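Local coordinates for hypothetical protein, similar to alpha-acetolactate decarboxylase (Staphylococcus aureus subsp. aureus, PDB 1XV2), which probably catalyses the decarboxylation of alpha-acetolactate to acetoin as a zinc-binding member of the alpha-acetolactate decarboxylase family, at residues G156-F161 with I177-D182. Numbering follows the deposited sequence.
Sequences GAIVGF and IHFADD. With ZN (zinc ion), chain E.
Ala157 and Val159 pair antiparallel with Ala180 and His178, each pair closed by two backbone N-H to O=C bonds, the shortest from His178 N to Val159 O at 2.8 Å. Between these rungs Ile158 and Phe179 share a face with Ile177 and cross at about a right angle. The Phe179 ring, with CG anti to the backbone N (chi1 177°), reaches across to the neighbouring strand: CD1 lies 3.2 Å from Ala157 O, and CZ rests 3.6 Å from Gly156 CA, where a beta carbon would collide with the ring. Ile158 CG1 meets the same ring at its edge, 3.6 Å from Phe179 CD1, while its CG2 presses tightly on Ile177 CB at 3.5 Å. The two strands form a beta hairpin within the large antiparallel sheet, and Phe121, Met124 and Phe193 of adjoining strands pack around this apolar face. Gly160 lets Ile177 CG2 come within 3.6 Å of its CA. On the other face, which Val159 shares, His178 carries its imidazole to the zinc, bound through NE2 at 2.3 Å. Val49 O accepts a hydrogen bond from His178 ND1, which orients the imidazole, and His176 and His189 join three waters around the metal.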
ATOM      1  N   GLY A 156      13.369 -14.530 -25.085  1.00 20.63           N
ATOM      2  CA  GLY A 156      13.251 -14.639 -23.644  1.00 19.47           C
ATOM      3  C   GLY A 156      11.908 -14.143 -23.152  1.00 19.28           C
ATOM      4  O   GLY A 156      10.949 -14.049 -23.919  1.00 18.51           O
ATOM      5  N   ALA A 157      11.838 -13.816 -21.868  1.00 19.07           N
ATOM      6  CA  ALA A 157      10.595 -13.343 -21.288  1.00 16.44           C
ATOM      7  C   ALA A 157      10.801 -12.167 -20.353  1.00 16.57           C
ATOM      8  O   ALA A 157      11.771 -12.116 -19.595  1.00 15.94           O
ATOM      9  CB  ALA A 157       9.907 -14.481 -20.537  1.00 16.18           C
ATOM     10  N   ILE A 158       9.878 -11.216 -20.430  1.00 14.73           N
ATOM     11  CA  ILE A 158       9.895 -10.049 -19.567  1.00 14.67           C
ATOM     12  C   ILE A 158       8.746 -10.260 -18.596  1.00 14.87           C
ATOM     13  O   ILE A 158       7.652 -10.642 -19.005  1.00 15.30           O
ATOM     14  CB  ILE A 158       9.594  -8.738 -20.330  1.00 14.54           C
ATOM     15  CG1 ILE A 158      10.757  -8.365 -21.253  1.00 15.00           C
ATOM     16  CG2 ILE A 158       9.303  -7.623 -19.334  1.00 14.25           C
ATOM     17  CD1 ILE A 158      10.515  -7.089 -22.042  1.00 17.27           C
ATOM     18  N   VAL A 159       8.993 -10.025 -17.316  1.00 14.15           N
ATOM     19  CA  VAL A 159       7.947 -10.155 -16.312  1.00 14.00           C
ATOM     20  C   VAL A 159       8.038  -8.914 -15.446  1.00 13.62           C
ATOM     21  O   VAL A 159       9.123  -8.365 -15.243  1.00 13.37           O
ATOM     22  CB  VAL A 159       8.120 -11.423 -15.430  1.00 14.81           C
ATOM     23  CG1 VAL A 159       8.099 -12.668 -16.302  1.00 15.14           C
ATOM     24  CG2 VAL A 159       9.409 -11.345 -14.627  1.00 15.16           C
ATOM     25  N   GLY A 160       6.897  -8.456 -14.954  1.00 13.92           N
ATOM     26  CA  GLY A 160       6.899  -7.274 -14.123  1.00 14.85           C
ATOM     27  C   GLY A 160       5.523  -6.897 -13.632  1.00 13.73           C
ATOM     28  O   GLY A 160       4.566  -7.663 -13.767  1.00 15.80           O
ATOM     29  N   PHE A 161       5.421  -5.698 -13.076  1.00 13.41           N
ATOM     30  CA  PHE A 161       4.163  -5.218 -12.537  1.00 14.04           C
ATOM     31  C   PHE A 161       3.952  -3.744 -12.812  1.00 14.24           C
ATOM     32  O   PHE A 161       4.905  -2.983 -12.978  1.00 13.59           O
ATOM     33  CB  PHE A 161       4.140  -5.427 -11.024  1.00 14.06           C
ATOM     34  CG  PHE A 161       4.341  -6.845 -10.610  1.00 14.16           C
ATOM     35  CD1 PHE A 161       3.297  -7.760 -10.687  1.00 15.53           C
ATOM     36  CD2 PHE A 161       5.583  -7.275 -10.153  1.00 13.89           C
ATOM     37  CE1 PHE A 161       3.486  -9.090 -10.313  1.00 15.64           C
ATOM     38  CE2 PHE A 161       5.784  -8.599  -9.778  1.00 13.97           C
ATOM     39  CZ  PHE A 161       4.733  -9.510  -9.858  1.00 14.14           C
ATOM     40  N   ILE A 177       9.790  -3.957 -14.767  1.00 13.74           N
ATOM     41  CA  ILE A 177       9.984  -5.247 -15.410  1.00 12.19           C
ATOM     42  C   ILE A 177      11.420  -5.740 -15.472  1.00 12.45           C
ATOM     43  O   ILE A 177      12.360  -4.955 -15.611  1.00 13.79           O
ATOM     44  CB  ILE A 177       9.458  -5.202 -16.856  1.00 13.24           C
ATOM     45  CG1 ILE A 177      10.022  -3.966 -17.565  1.00 14.75           C
ATOM     46  CG2 ILE A 177       7.936  -5.165 -16.866  1.00 15.16           C
ATOM     47  CD1 ILE A 177       9.722  -3.908 -19.051  1.00 12.18           C
ATOM     48  N   HIS A 178      11.568  -7.056 -15.387  1.00 11.47           N
ATOM     49  CA  HIS A 178      12.870  -7.706 -15.466  1.00 13.12           C
ATOM     50  C   HIS A 178      12.812  -8.666 -16.644  1.00 13.86           C
ATOM     51  O   HIS A 178      11.728  -9.060 -17.072  1.00 14.28           O
ATOM     52  CB  HIS A 178      13.180  -8.488 -14.186  1.00 10.08           C
ATOM     53  CG  HIS A 178      13.550  -7.625 -13.019  1.00 13.22           C
ATOM     54  ND1 HIS A 178      13.946  -8.148 -11.806  1.00 13.51           N
ATOM     55  CD2 HIS A 178      13.589  -6.280 -12.879  1.00 11.92           C
ATOM     56  CE1 HIS A 178      14.214  -7.160 -10.970  1.00 12.36           C
ATOM     57  NE2 HIS A 178      14.006  -6.017 -11.597  1.00 10.73           N
ATOM     58  N   PHE A 179      13.978  -9.048 -17.154  1.00 14.01           N
ATOM     59  CA  PHE A 179      14.060  -9.954 -18.293  1.00 15.69           C
ATOM     60  C   PHE A 179      14.971 -11.146 -18.015  1.00 15.68           C
ATOM     61  O   PHE A 179      15.921 -11.052 -17.240  1.00 16.41           O
ATOM     62  CB  PHE A 179      14.591  -9.191 -19.513  1.00 16.90           C
ATOM     63  CG  PHE A 179      14.791 -10.049 -20.734  1.00 16.66           C
ATOM     64  CD1 PHE A 179      13.709 -10.411 -21.531  1.00 17.23           C
ATOM     65  CD2 PHE A 179      16.063 -10.493 -21.085  1.00 16.84           C
ATOM     66  CE1 PHE A 179      13.891 -11.205 -22.669  1.00 16.97           C
ATOM     67  CE2 PHE A 179      16.257 -11.286 -22.218  1.00 17.00           C
ATOM     68  CZ  PHE A 179      15.165 -11.642 -23.012  1.00 15.52           C
ATOM     69  N   ALA A 180      14.661 -12.266 -18.659  1.00 16.22           N
ATOM     70  CA  ALA A 180      15.452 -13.487 -18.557  1.00 17.26           C
ATOM     71  C   ALA A 180      15.352 -14.172 -19.914  1.00 17.19           C
ATOM     72  O   ALA A 180      14.254 -14.476 -20.384  1.00 16.16           O
ATOM     73  CB  ALA A 180      14.911 -14.407 -17.455  1.00 17.06           C
ATOM     74  N   ASP A 181      16.498 -14.401 -20.549  1.00 18.91           N
ATOM     75  CA  ASP A 181      16.511 -15.039 -21.856  1.00 21.25           C
ATOM     76  C   ASP A 181      16.335 -16.549 -21.728  1.00 22.50           C
ATOM     77  O   ASP A 181      16.655 -17.137 -20.693  1.00 22.19           O
ATOM     78  CB  ASP A 181      17.810 -14.693 -22.604  1.00 19.33           C
ATOM     79  CG  ASP A 181      19.010 -15.507 -22.133  1.00 22.71           C
ATOM     80  OD1 ASP A 181      19.085 -15.853 -20.931  1.00 21.42           O
ATOM     81  OD2 ASP A 181      19.894 -15.782 -22.979  1.00 18.94           O
ATOM     82  N   ASP A 182      15.802 -17.161 -22.782  1.00 23.75           N
ATOM     83  CA  ASP A 182      15.563 -18.599 -22.818  1.00 26.00           C
ATOM     84  C   ASP A 182      16.792 -19.405 -22.426  1.00 27.01           C
ATOM     85  O   ASP A 182      16.675 -20.426 -21.751  1.00 26.11           O
ATOM     86  CB  ASP A 182      15.091 -19.013 -24.213  1.00 27.51           C
ATOM     87  CG  ASP A 182      13.614 -18.731 -24.434  1.00 31.58           C
ATOM     88  OD1 ASP A 182      13.099 -17.742 -23.868  1.00 33.02           O
ATOM     89  OD2 ASP A 182      12.966 -19.494 -25.184  1.00 32.23           O
TER
HETATM   90 ZN    ZN E 801      14.140  -3.941 -10.728  1.00 17.49          ZN
HETATM   91  O   HOH W   1      16.415  -3.780  -9.893  1.00 14.63           O
HETATM   92  O   HOH W   2      14.618  -2.150  -9.042  1.00 18.22           O
HETATM   93  O   HOH W   3      14.603  -4.426  -8.343  1.00 12.83           O